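Local coordinates for protein probable tagatose 6-phosphate kinase (Sinorhizobium meliloti, PDB 3TXV) that probably phosphorylates tagatose 6-phosphate, or serves as a GatZ/KbaZ-like subunit of tagatose-1,6-bisphosphate aldolase, in carbohydrate metabolism, at residues A325-E330 and L347-S352; F309-A314 and M374-G379; V33-M38 and Q406-A411; N58-Y63 and M110-A115; Q305-A308 and A314-R317. One frame throughout, in Å; residues are numbered along the deposited sequence.

Contact 1: residues A325-E330 and L347-S352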
# COMPACT_ATOMS: atom_id res chain seq x y z
N ALA A 325 -9.17 -0.71 22.94
CA ALA A 325 -10.54 -1.04 23.22
C ALA A 325 -11.33 -1.32 21.98
O ALA A 325 -12.09 -2.25 21.91
CB ALA A 325 -11.15 0.04 23.98
N VAL A 326 -11.13 -0.49 20.98
CA VAL A 326 -11.74 -0.59 19.68
C VAL A 326 -11.37 -1.82 18.88
O VAL A 326 -12.18 -2.38 18.20
CB VAL A 326 -11.39 0.60 18.90
CG1 VAL A 326 -11.53 0.33 17.51
CG2 VAL A 326 -12.26 1.67 19.29
N MSE A 327 -10.11 -2.18 18.94
CA MSE A 327 -9.62 -3.39 18.33
C MSE A 327 -10.20 -4.59 19.01
O MSE A 327 -10.36 -5.61 18.40
CB MSE A 327 -8.10 -3.42 18.36
CG MSE A 327 -7.40 -3.00 17.08
SE MSE A 327 -5.62 -2.74 17.27
CE MSE A 327 -5.11 -4.07 16.29
N ARG A 328 -10.43 -4.50 20.30
CA ARG A 328 -10.83 -5.65 21.10
C ARG A 328 -12.32 -5.92 20.90
O ARG A 328 -12.79 -7.07 21.04
CB ARG A 328 -10.48 -5.45 22.57
CG ARG A 328 -9.07 -5.94 22.97
CD ARG A 328 -8.87 -6.01 24.49
NE ARG A 328 -9.78 -6.97 25.06
CZ ARG A 328 -10.43 -6.87 26.22
NH1 ARG A 328 -10.29 -5.83 27.02
NH2 ARG A 328 -11.27 -7.86 26.56
N GLU A 329 -13.02 -4.86 20.52
CA GLU A 329 -14.45 -4.86 20.31
C GLU A 329 -14.80 -5.33 18.91
O GLU A 329 -15.87 -5.88 18.68
CB GLU A 329 -14.98 -3.44 20.51
CG GLU A 329 -15.31 -3.13 21.96
CD GLU A 329 -15.23 -1.66 22.33
OE1 GLU A 329 -15.63 -0.81 21.51
OE2 GLU A 329 -14.78 -1.36 23.47
N GLU A 330 -13.91 -5.09 17.96
CA GLU A 330 -14.21 -5.37 16.56
C GLU A 330 -13.03 -6.04 15.90
O GLU A 330 -12.40 -5.47 15.02
CB GLU A 330 -14.60 -4.08 15.85
CG GLU A 330 -15.93 -3.52 16.37
CD GLU A 330 -16.29 -2.17 15.78
OE1 GLU A 330 -15.93 -1.90 14.60
OE2 GLU A 330 -16.94 -1.37 16.50
N LEU A 347 0.40 -7.38 22.74
CA LEU A 347 1.61 -6.93 22.12
C LEU A 347 1.40 -6.68 20.62
O LEU A 347 1.72 -5.62 20.11
CB LEU A 347 2.73 -7.94 22.40
CG LEU A 347 3.95 -8.10 21.49
CD1 LEU A 347 4.59 -6.80 21.24
CD2 LEU A 347 4.93 -8.99 22.14
N GLN A 348 0.83 -7.65 19.94
CA GLN A 348 0.71 -7.58 18.50
C GLN A 348 -0.36 -6.67 17.95
O GLN A 348 -0.26 -6.22 16.81
CB GLN A 348 0.57 -8.96 17.90
CG GLN A 348 1.76 -9.30 17.11
CD GLN A 348 2.73 -10.07 17.90
OE1 GLN A 348 2.33 -10.98 18.62
NE2 GLN A 348 4.02 -9.75 17.77
N ARG A 349 -1.40 -6.41 18.73
CA ARG A 349 -2.39 -5.46 18.29
C ARG A 349 -1.76 -4.09 18.04
O ARG A 349 -2.18 -3.36 17.13
CB ARG A 349 -3.53 -5.35 19.29
CG ARG A 349 -4.63 -6.32 19.03
CD ARG A 349 -5.89 -6.00 19.81
NE ARG A 349 -5.73 -6.08 21.26
CZ ARG A 349 -5.62 -7.21 21.94
NH1 ARG A 349 -5.61 -8.37 21.30
NH2 ARG A 349 -5.49 -7.17 23.27
N HIS A 350 -0.72 -3.76 18.81
CA HIS A 350 -0.08 -2.45 18.73
C HIS A 350 1.25 -2.48 17.97
O HIS A 350 1.62 -1.52 17.25
CB HIS A 350 0.11 -1.85 20.15
CG HIS A 350 -1.15 -1.80 20.94
ND1 HIS A 350 -2.06 -0.78 20.82
CD2 HIS A 350 -1.70 -2.69 21.79
CE1 HIS A 350 -3.11 -1.02 21.58
NE2 HIS A 350 -2.92 -2.18 22.18
N PHE A 351 1.98 -3.59 18.11
CA PHE A 351 3.38 -3.54 17.75
C PHE A 351 3.81 -4.30 16.54
O PHE A 351 4.89 -4.04 16.00
CB PHE A 351 4.24 -3.80 18.96
CG PHE A 351 4.05 -2.76 20.01
CD1 PHE A 351 4.52 -1.45 19.79
CD2 PHE A 351 3.38 -3.04 21.18
CE1 PHE A 351 4.34 -0.45 20.73
CE2 PHE A 351 3.20 -2.02 22.15
CZ PHE A 351 3.69 -0.73 21.91
N SER A 352 2.97 -5.20 16.06
CA SER A 352 3.40 -6.08 15.01
C SER A 352 3.55 -5.34 13.71
O SER A 352 2.78 -4.41 13.41
CB SER A 352 2.40 -7.21 14.81
OG SER A 352 2.19 -7.43 13.42

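Contact 2: residues F309-A314 and M374-G379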
# COMPACT_ATOMS: atom_id res chain seq x y z
N PHE A 309 1.95 13.05 29.57
CA PHE A 309 2.93 13.58 30.51
C PHE A 309 2.66 15.08 30.68
O PHE A 309 2.32 15.51 31.75
CB PHE A 309 4.37 13.27 30.06
CG PHE A 309 5.42 14.01 30.85
CD1 PHE A 309 5.80 13.56 32.12
CD2 PHE A 309 6.02 15.17 30.34
CE1 PHE A 309 6.78 14.27 32.86
CE2 PHE A 309 6.97 15.88 31.07
CZ PHE A 309 7.35 15.43 32.33
N LEU A 310 2.78 15.86 29.62
CA LEU A 310 2.59 17.28 29.71
C LEU A 310 1.26 17.59 30.37
O LEU A 310 1.19 18.42 31.29
CB LEU A 310 2.54 17.85 28.31
CG LEU A 310 3.69 18.60 27.65
CD1 LEU A 310 4.94 18.72 28.48
CD2 LEU A 310 3.95 17.96 26.33
N PHE A 311 0.21 16.91 29.91
CA PHE A 311 -1.18 17.27 30.26
C PHE A 311 -2.02 16.17 30.82
O PHE A 311 -3.09 15.94 30.30
CB PHE A 311 -1.90 17.77 29.02
CG PHE A 311 -1.17 18.83 28.32
CD1 PHE A 311 -0.87 20.01 28.99
CD2 PHE A 311 -0.74 18.64 27.02
CE1 PHE A 311 -0.16 21.00 28.35
CE2 PHE A 311 -0.01 19.64 26.37
CZ PHE A 311 0.28 20.82 27.03
N PRO A 312 -1.58 15.54 31.90
CA PRO A 312 -2.24 14.28 32.28
C PRO A 312 -3.74 14.41 32.56
O PRO A 312 -4.45 13.41 32.58
CB PRO A 312 -1.52 13.85 33.57
CG PRO A 312 -0.53 14.96 33.89
CD PRO A 312 -0.76 16.12 32.97
N ALA A 313 -4.22 15.63 32.79
CA ALA A 313 -5.60 15.81 33.24
C ALA A 313 -6.55 15.84 32.08
O ALA A 313 -7.69 15.40 32.21
CB ALA A 313 -5.75 17.10 34.05
N ALA A 314 -6.07 16.34 30.94
CA ALA A 314 -6.95 16.81 29.88
C ALA A 314 -7.59 15.70 29.05
O ALA A 314 -8.23 15.98 28.01
CB ALA A 314 -6.20 17.79 29.00
N MSE A 374 -4.46 15.37 18.68
CA MSE A 374 -3.86 16.33 17.75
C MSE A 374 -4.17 17.77 18.12
O MSE A 374 -3.33 18.66 17.90
CB MSE A 374 -4.30 16.06 16.31
CG MSE A 374 -3.66 14.82 15.72
SE MSE A 374 -1.75 14.84 16.04
CE MSE A 374 -1.28 15.66 14.39
N SER A 375 -5.36 17.99 18.67
CA SER A 375 -5.84 19.33 18.90
C SER A 375 -5.40 19.77 20.29
O SER A 375 -5.27 20.97 20.58
CB SER A 375 -7.36 19.39 18.73
OG SER A 375 -8.02 19.04 19.93
N LEU A 376 -5.18 18.80 21.16
CA LEU A 376 -4.62 19.11 22.46
C LEU A 376 -3.15 19.50 22.33
O LEU A 376 -2.60 20.12 23.25
CB LEU A 376 -4.77 17.91 23.37
CG LEU A 376 -4.07 17.96 24.71
CD1 LEU A 376 -4.74 19.04 25.49
CD2 LEU A 376 -4.21 16.63 25.39
N LEU A 377 -2.51 19.18 21.20
CA LEU A 377 -1.11 19.59 20.99
C LEU A 377 -0.94 20.72 19.95
O LEU A 377 0.18 21.13 19.63
CB LEU A 377 -0.23 18.38 20.67
CG LEU A 377 -0.11 17.29 21.75
CD1 LEU A 377 0.59 16.06 21.20
CD2 LEU A 377 0.59 17.74 23.01
N ASP A 378 -2.07 21.21 19.44
CA ASP A 378 -2.14 22.33 18.49
C ASP A 378 -1.51 23.58 19.08
O ASP A 378 -1.90 24.03 20.15
CB ASP A 378 -3.61 22.64 18.21
CG ASP A 378 -3.85 23.44 16.90
OD1 ASP A 378 -4.98 23.96 16.74
OD2 ASP A 378 -2.95 23.53 16.02
N GLY A 379 -0.53 24.13 18.36
CA GLY A 379 0.20 25.31 18.81
C GLY A 379 1.34 25.02 19.77
O GLY A 379 2.28 25.83 19.92

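Contact 3: residues V33-M38 and Q406-A411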
# COMPACT_ATOMS: atom_id res chain seq x y z
N VAL A 33 -0.58 9.87 5.43
CA VAL A 33 0.42 9.21 4.60
C VAL A 33 0.35 9.77 3.16
O VAL A 33 1.36 10.05 2.54
CB VAL A 33 0.31 7.65 4.60
CG1 VAL A 33 1.32 7.02 3.60
CG2 VAL A 33 0.53 7.09 5.97
N ILE A 34 -0.85 9.98 2.63
CA ILE A 34 -0.92 10.52 1.30
C ILE A 34 -0.26 11.92 1.24
O ILE A 34 0.65 12.14 0.41
CB ILE A 34 -2.37 10.52 0.77
CG1 ILE A 34 -2.78 9.09 0.41
CG2 ILE A 34 -2.50 11.39 -0.47
CD1 ILE A 34 -4.20 8.77 0.77
N GLU A 35 -0.69 12.83 2.13
CA GLU A 35 -0.12 14.17 2.28
C GLU A 35 1.39 14.08 2.35
O GLU A 35 2.09 14.82 1.67
CB GLU A 35 -0.67 14.81 3.55
CG GLU A 35 -0.15 16.24 3.94
CD GLU A 35 -1.05 16.89 5.02
OE1 GLU A 35 -2.12 16.29 5.36
OE2 GLU A 35 -0.73 17.99 5.51
N ALA A 36 1.88 13.15 3.16
CA ALA A 36 3.32 12.96 3.33
C ALA A 36 4.01 12.41 2.09
O ALA A 36 5.12 12.81 1.75
CB ALA A 36 3.57 12.06 4.51
N ALA A 37 3.34 11.50 1.41
CA ALA A 37 3.85 10.98 0.15
C ALA A 37 3.93 12.08 -0.85
O ALA A 37 4.92 12.22 -1.53
CB ALA A 37 2.99 9.84 -0.38
N MSE A 38 2.88 12.87 -0.95
CA MSE A 38 2.93 13.98 -1.88
C MSE A 38 4.12 14.91 -1.56
O MSE A 38 4.98 15.10 -2.39
CB MSE A 38 1.59 14.71 -1.95
CG MSE A 38 0.52 14.01 -2.77
SE MSE A 38 -1.12 14.70 -2.11
CE MSE A 38 -2.39 14.33 -3.50
N GLN A 406 6.28 20.35 16.35
CA GLN A 406 4.86 20.43 16.61
C GLN A 406 4.28 19.10 16.17
O GLN A 406 4.87 18.43 15.38
CB GLN A 406 4.27 21.62 15.91
CG GLN A 406 5.01 22.90 16.18
CD GLN A 406 4.15 24.13 16.10
OE1 GLN A 406 3.52 24.39 15.09
NE2 GLN A 406 4.16 24.92 17.13
N ALA A 407 3.15 18.70 16.70
CA ALA A 407 2.68 17.34 16.53
C ALA A 407 2.42 16.81 15.13
O ALA A 407 2.81 15.72 14.82
CB ALA A 407 1.48 17.13 17.40
N LYS A 408 1.78 17.57 14.28
CA LYS A 408 1.52 17.16 12.87
C LYS A 408 2.81 17.13 12.05
O LYS A 408 3.04 16.18 11.28
CB LYS A 408 0.48 18.10 12.24
CG LYS A 408 -0.28 17.60 11.02
CD LYS A 408 0.20 18.33 9.77
CE LYS A 408 -0.99 18.88 8.93
NZ LYS A 408 -1.68 17.85 8.10
N PRO A 409 3.66 18.17 12.20
CA PRO A 409 4.95 18.02 11.55
C PRO A 409 5.74 16.81 12.05
O PRO A 409 6.45 16.18 11.27
CB PRO A 409 5.67 19.33 11.92
CG PRO A 409 4.56 20.33 11.93
CD PRO A 409 3.39 19.58 12.55
N LEU A 410 5.61 16.46 13.32
CA LEU A 410 6.31 15.29 13.82
C LEU A 410 5.70 13.98 13.28
O LEU A 410 6.42 12.99 13.06
CB LEU A 410 6.44 15.32 15.34
CG LEU A 410 7.37 16.41 15.90
CD1 LEU A 410 7.12 16.63 17.37
CD2 LEU A 410 8.86 16.11 15.65
N ALA A 411 4.40 14.00 13.02
CA ALA A 411 3.76 12.87 12.37
C ALA A 411 4.20 12.74 10.90
O ALA A 411 4.64 11.68 10.52
CB ALA A 411 2.24 12.96 12.52

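Contact 4: residues N58-Y63 and M110-A115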
# COMPACT_ATOMS: atom_id res chain seq x y z
N ASN A 58 -14.35 0.06 -4.67
CA ASN A 58 -15.00 -0.45 -5.88
C ASN A 58 -16.40 0.12 -5.98
O ASN A 58 -16.84 0.79 -5.06
CB ASN A 58 -15.03 -1.99 -5.89
CG ASN A 58 -15.64 -2.58 -4.63
OD1 ASN A 58 -16.80 -2.32 -4.29
ND2 ASN A 58 -14.85 -3.39 -3.93
N GLN A 59 -17.11 -0.15 -7.08
CA GLN A 59 -18.43 0.42 -7.34
C GLN A 59 -19.37 0.30 -6.16
O GLN A 59 -20.20 1.18 -5.95
CB GLN A 59 -19.10 -0.21 -8.57
CG GLN A 59 -19.59 -1.66 -8.37
CD GLN A 59 -18.51 -2.67 -8.64
OE1 GLN A 59 -17.32 -2.35 -8.51
NE2 GLN A 59 -18.89 -3.88 -9.05
N ASP A 60 -19.23 -0.80 -5.41
CA ASP A 60 -20.12 -1.14 -4.29
C ASP A 60 -19.72 -0.47 -2.98
O ASP A 60 -20.44 -0.59 -1.98
CB ASP A 60 -20.20 -2.66 -4.07
CG ASP A 60 -21.02 -3.38 -5.14
OD1 ASP A 60 -20.76 -4.60 -5.33
OD2 ASP A 60 -21.91 -2.74 -5.77
N GLY A 61 -18.58 0.22 -3.00
CA GLY A 61 -18.08 0.97 -1.86
C GLY A 61 -16.85 0.34 -1.21
O GLY A 61 -16.09 1.01 -0.49
N GLY A 62 -16.66 -0.96 -1.47
CA GLY A 62 -15.58 -1.73 -0.83
C GLY A 62 -15.83 -1.83 0.66
O GLY A 62 -16.99 -1.90 1.08
N TYR A 63 -14.77 -1.83 1.46
CA TYR A 63 -14.94 -1.70 2.91
C TYR A 63 -14.70 -0.25 3.38
O TYR A 63 -14.76 0.02 4.56
CB TYR A 63 -14.08 -2.71 3.72
CG TYR A 63 -12.59 -2.57 3.49
CD1 TYR A 63 -11.85 -1.52 4.07
CD2 TYR A 63 -11.93 -3.46 2.65
CE1 TYR A 63 -10.48 -1.37 3.82
CE2 TYR A 63 -10.56 -3.31 2.41
CZ TYR A 63 -9.85 -2.27 2.98
OH TYR A 63 -8.50 -2.15 2.71
N MSE A 110 -16.82 -12.55 -12.01
CA MSE A 110 -16.23 -11.83 -13.12
C MSE A 110 -17.10 -10.69 -13.64
O MSE A 110 -16.56 -9.75 -14.20
CB MSE A 110 -15.87 -12.77 -14.27
CG MSE A 110 -14.59 -13.52 -14.08
SE MSE A 110 -13.01 -12.39 -13.89
CE MSE A 110 -12.76 -11.90 -15.77
N ALA A 111 -18.42 -10.77 -13.47
CA ALA A 111 -19.32 -9.68 -13.92
C ALA A 111 -19.00 -8.39 -13.20
O ALA A 111 -19.00 -7.31 -13.79
CB ALA A 111 -20.79 -10.02 -13.72
N LYS A 112 -18.72 -8.54 -11.91
CA LYS A 112 -18.47 -7.42 -11.01
C LYS A 112 -17.04 -6.96 -11.17
O LYS A 112 -16.74 -5.78 -11.08
CB LYS A 112 -18.74 -7.83 -9.56
CG LYS A 112 -20.03 -8.62 -9.35
CD LYS A 112 -20.90 -8.04 -8.22
CE LYS A 112 -21.31 -6.59 -8.49
NZ LYS A 112 -22.45 -6.17 -7.66
N ALA A 113 -16.14 -7.89 -11.44
CA ALA A 113 -14.80 -7.50 -11.81
C ALA A 113 -14.94 -6.52 -12.98
O ALA A 113 -14.25 -5.51 -13.04
CB ALA A 113 -13.99 -8.72 -12.21
N GLU A 114 -15.90 -6.79 -13.86
CA GLU A 114 -16.09 -6.01 -15.08
C GLU A 114 -16.64 -4.62 -14.84
O GLU A 114 -16.10 -3.66 -15.37
CB GLU A 114 -16.92 -6.78 -16.09
CG GLU A 114 -16.11 -7.84 -16.82
CD GLU A 114 -16.96 -8.75 -17.69
OE1 GLU A 114 -16.73 -9.99 -17.66
OE2 GLU A 114 -17.84 -8.22 -18.42
N ALA A 115 -17.69 -4.51 -14.03
CA ALA A 115 -18.25 -3.19 -13.66
C ALA A 115 -17.20 -2.35 -12.93
O ALA A 115 -17.17 -1.11 -13.06
CB ALA A 115 -19.51 -3.33 -12.81

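Contact 5: residues Q305-A308 and A314-R317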
# COMPACT_ATOMS: atom_id res chain seq x y z
N GLN A 305 2.10 9.71 24.36
CA GLN A 305 2.79 9.71 25.66
C GLN A 305 3.31 11.10 26.06
O GLN A 305 3.34 11.45 27.23
CB GLN A 305 3.92 8.70 25.73
CG GLN A 305 3.54 7.30 25.38
CD GLN A 305 4.66 6.61 24.61
OE1 GLN A 305 5.66 6.19 25.19
NE2 GLN A 305 4.52 6.54 23.29
N ILE A 306 3.72 11.89 25.09
CA ILE A 306 4.07 13.27 25.39
C ILE A 306 2.86 14.02 25.98
O ILE A 306 2.99 14.74 26.99
CB ILE A 306 4.58 13.93 24.16
CG1 ILE A 306 6.07 13.65 24.04
CG2 ILE A 306 4.27 15.41 24.15
CD1 ILE A 306 6.53 13.77 22.61
N ALA A 307 1.70 13.81 25.39
CA ALA A 307 0.50 14.47 25.84
C ALA A 307 0.09 13.96 27.23
O ALA A 307 -0.46 14.70 28.04
CB ALA A 307 -0.64 14.25 24.83
N ALA A 308 0.35 12.69 27.51
CA ALA A 308 -0.13 12.13 28.77
C ALA A 308 0.73 12.64 29.92
O ALA A 308 0.29 12.68 31.08
CB ALA A 308 -0.14 10.62 28.70
N ALA A 314 -6.07 16.34 30.94
CA ALA A 314 -6.95 16.81 29.88
C ALA A 314 -7.59 15.70 29.05
O ALA A 314 -8.23 15.98 28.01
CB ALA A 314 -6.20 17.79 29.00
N ARG A 315 -7.46 14.45 29.51
CA ARG A 315 -7.93 13.30 28.72
C ARG A 315 -8.61 12.15 29.49
O ARG A 315 -7.96 11.41 30.25
CB ARG A 315 -6.79 12.77 27.83
CG ARG A 315 -7.08 12.92 26.36
CD ARG A 315 -5.84 13.27 25.50
NE ARG A 315 -4.57 12.72 25.98
CZ ARG A 315 -3.83 11.82 25.33
NH1 ARG A 315 -4.22 11.30 24.17
NH2 ARG A 315 -2.69 11.43 25.88
N GLU A 316 -9.93 12.02 29.27
CA GLU A 316 -10.71 10.88 29.78
C GLU A 316 -9.86 9.64 29.59
O GLU A 316 -9.56 8.95 30.56
N ARG A 317 -9.42 9.38 28.36
CA ARG A 317 -8.63 8.19 28.01
C ARG A 317 -7.50 8.44 26.99
O ARG A 317 -7.49 9.43 26.24
CB ARG A 317 -9.56 6.96 27.59

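Contact 1: residues A325-E330 and L347-S352
Arg349 carries this contact from the side of helix 342-351, reaching across to Met327 and Arg328 on the last turn of helix 319-329. Met327 was built as selenomethionine. The CA atoms of Met327 and Arg349 come within 7.5 Å, and the contact between them is made by side chains. Arg349 leaves its helix with CB directed at the other segment, and its aliphatic part runs alongside Met327, the two chains sliding past each other in opposite directions. The terminal methyl CE of Met327 rests on Arg349 CG at 3.6 Å. Further out, Arg349 CD lies 3.7 Å from Met327 CB, so the selenomethionine chain lies beside the arginine methylenes at both its CB and its CE end. A bend at chi3 (-63°) then turns the guanidinium out of this line, under Arg328. There Arg328 CG sits 3.5 Å above one face of the Arg349 guanidinium plane, offset toward its rim. The two guanidinium planes are 47° apart and do not stack. Like charges are close here, with Arg328 NE 4.7 Å from Arg349 NH2, but Arg349 has a counter-charge: its NE forms a salt bridge with Glu324, which probably tempers the repulsion. Trp334 of helix 332-335 joins the group twice, through a cation-pi contact with Arg349 and an NE1 hydrogen bond to Met327 O. Next in the chain, His350 turns to helix 290-310, its ND1 hydrogen-bonded to Tyr301 OH. Helices 319-329 and 342-351 thus meet with helix 332-335 beside them and His350 linking to helix 290-310 through Tyr301.

Contact 2: residues F309-A314 and M374-G379
Phe311 and Ala314 lean on Leu376 and Leu377 where a type I beta turn, following helix 290-310 of the (beta/alpha)8-barrel fold, meets the end of helix 364-376. Leu310, in the final turn of its helix, covers one face of the Phe311 ring, its CB 3.5 Å above the centre. Phe311 is the first residue to leave helical geometry. Its CG stands anti to the carbonyl carbon (chi1 -52°), which carries the ring across to the leucines. One side of the ring slides past Leu376, with Phe311 CD2 4.1 Å from Leu376 CG. Leu377 comes from another direction and puts its methyl CD2 at the ring edge, in the ring plane, 3.9 Å from Phe311 CE2. The same leucine side chain also packs on Leu303 and Ala307, so it touches both helix 290-310 and the ring. No hydrogen bond crosses; the contact is apolar. Within the turn, Ala314 N donates to Phe311 O at 3.1 Å, and closing the turn brings Ala314 to Leu376. The methyl Ala314 CB meets Leu376 CD1 at 4.0 Å.

Contact 3: residues V33-M38 and Q406-A411
Glu35 and Lys408 meet in a salt bridge, the ammonium against the carboxylate, and they are the one residue pair in contact between 33-38 and 406-411. Lys408 NZ donates to Glu35 OE2 at 2.8 Å, approaching on the syn side of the carboxylate but 33° out of its plane. Glu35 OE1 is also near, 3.2 Å from the same NZ, so the ammonium lies near both oxygens, out of their plane, although the bond is made to one. The chains reach each other from opposite directions. Glu35 has CG anti to the backbone N (chi1 178°), and its extended chain carries the carboxylate to Lys408. Lys408 begins with CG in the same relation to its own backbone, then bends repeatedly along its length before NZ arrives. Further out, Val33 and Ala36 rest on Val415, and this apolar packing joins the C-terminal helix 407-424 to the first helix of the barrel. Val33 also reaches Leu296 of helix 290-310. Met374 packs against Lys408 from helix 364-376. Since Lys408 lies exposed at the surface, solvent probably screens this charge pair, and a single ionic bond presumably adds modestly to the apolar packing nearby.

Contact 4: residues N58-Y63 and M110-A115
Gln59 and Lys112 both use bent side chains to meet. Gln59 sets CG between its backbone N and carbonyl carbon (chi1 72°), and a turn at chi2 (-87°) swings the amide toward helix 106-121. Lys112 keeps CG anti to its carbonyl carbon (chi1 -45°), then bends at chi2 and chi3, which carries NZ to the loop, the chain crossing both Gln59 and Asp60 at about a right angle. The amide nitrogen Gln59 NE2 ends up against the helix, 3.7 Å from Lys112 CE and 3.9 Å from Ala115 CB. Lys112 O is near the same nitrogen, yet this is packing without a hydrogen bond. The ionic part belongs to the neighbouring residue: Lys112 NZ stands 3.3 Å from Asp60 OD1, a salt bridge whose hydrogen bond is weak. The second carboxylate oxygen, Asp60 OD2, is further off at 4.0 Å from Lys112 NZ. Asp60 is placed by the loop itself. Asn58 to Gly61 form a type I beta turn, with Gly61 N bonded to Asn58 O at 2.8 Å. Asn58 OD1 accepts weak bonds from Asp60 N, as in an Asx turn, and from Gly62 N just beyond the turn. Asn58 ND2 is tied back to Cys54 O, and Trp101 packs against both Gln59 and Asp60. What results is a surface contact of a (beta/alpha)8 barrel, in which the loop leading from strand 48-53 to helix 68-81 leans on the helix after the next strand, 89-96.

Contact 5: residues Q305-A308 and A314-R317
Helix 290-310, the helix directly after the closing strand of the (beta/alpha)8 barrel, is met here by the loop that leads on to helix 319-329: Arg315 folds back against Ala307 and Ala308. The chain reverses in only a few residues, so the loop's arginine lies beside the helix it has just left. Arg315 directs its CB at the helix, and bends at chi2 (143°) and chi3 (32°) bring the NH2 end of the guanidinium against the helix. That NH2 is the part that touches. The methyl Ala307 CB comes over one face of the guanidinium, 3.6 Å from Arg315 NH2. Ala308 takes a different position: its CA lies at the edge of the group, in the guanidinium plane, 3.9 Å from Arg315 NH2. The methyl Ala308 CB is equally close, again 3.9 Å from Arg315 NH2. Ala308 N is near as well, but it gives its hydrogen weakly to Gln305 O, and no hydrogen bond crosses between the segments. Around it, Leu373 and Leu376 of helix 364-376 touch the Arg315 chain, as does Glu372, and Leu373 also packs on Ala307. The polar end finds its partner one turn back along the same helix, where Arg315 NH1 makes a salt bridge with Asp304 OD1. The alanines therefore supply apolar packing while Asp304 answers the charge, and this ion pair probably helps to fix where the guanidinium rests.

How the contacts relate
Following the chain, contact 3 opens first, in helix 31-43, and closes last, in helix 407-424; its long loop takes in all the others and joins the barrel's first helix to the C-terminal one. Contact 4 closes early, joining the loop after strand 48-53 to helix 106-121. Contacts 5 and 2 both start on helix 290-310: contact 5 closes at 314-317 after contact 2 has opened at 309-314, so the two cross and share Ala314. Contact 2 closes only at 374-379, so contact 1, joining helices 319-329 and 342-351, lies within its loop. Contact 2 touches contact 3 through Leu377 on Ala407, and touches contact 5 as well.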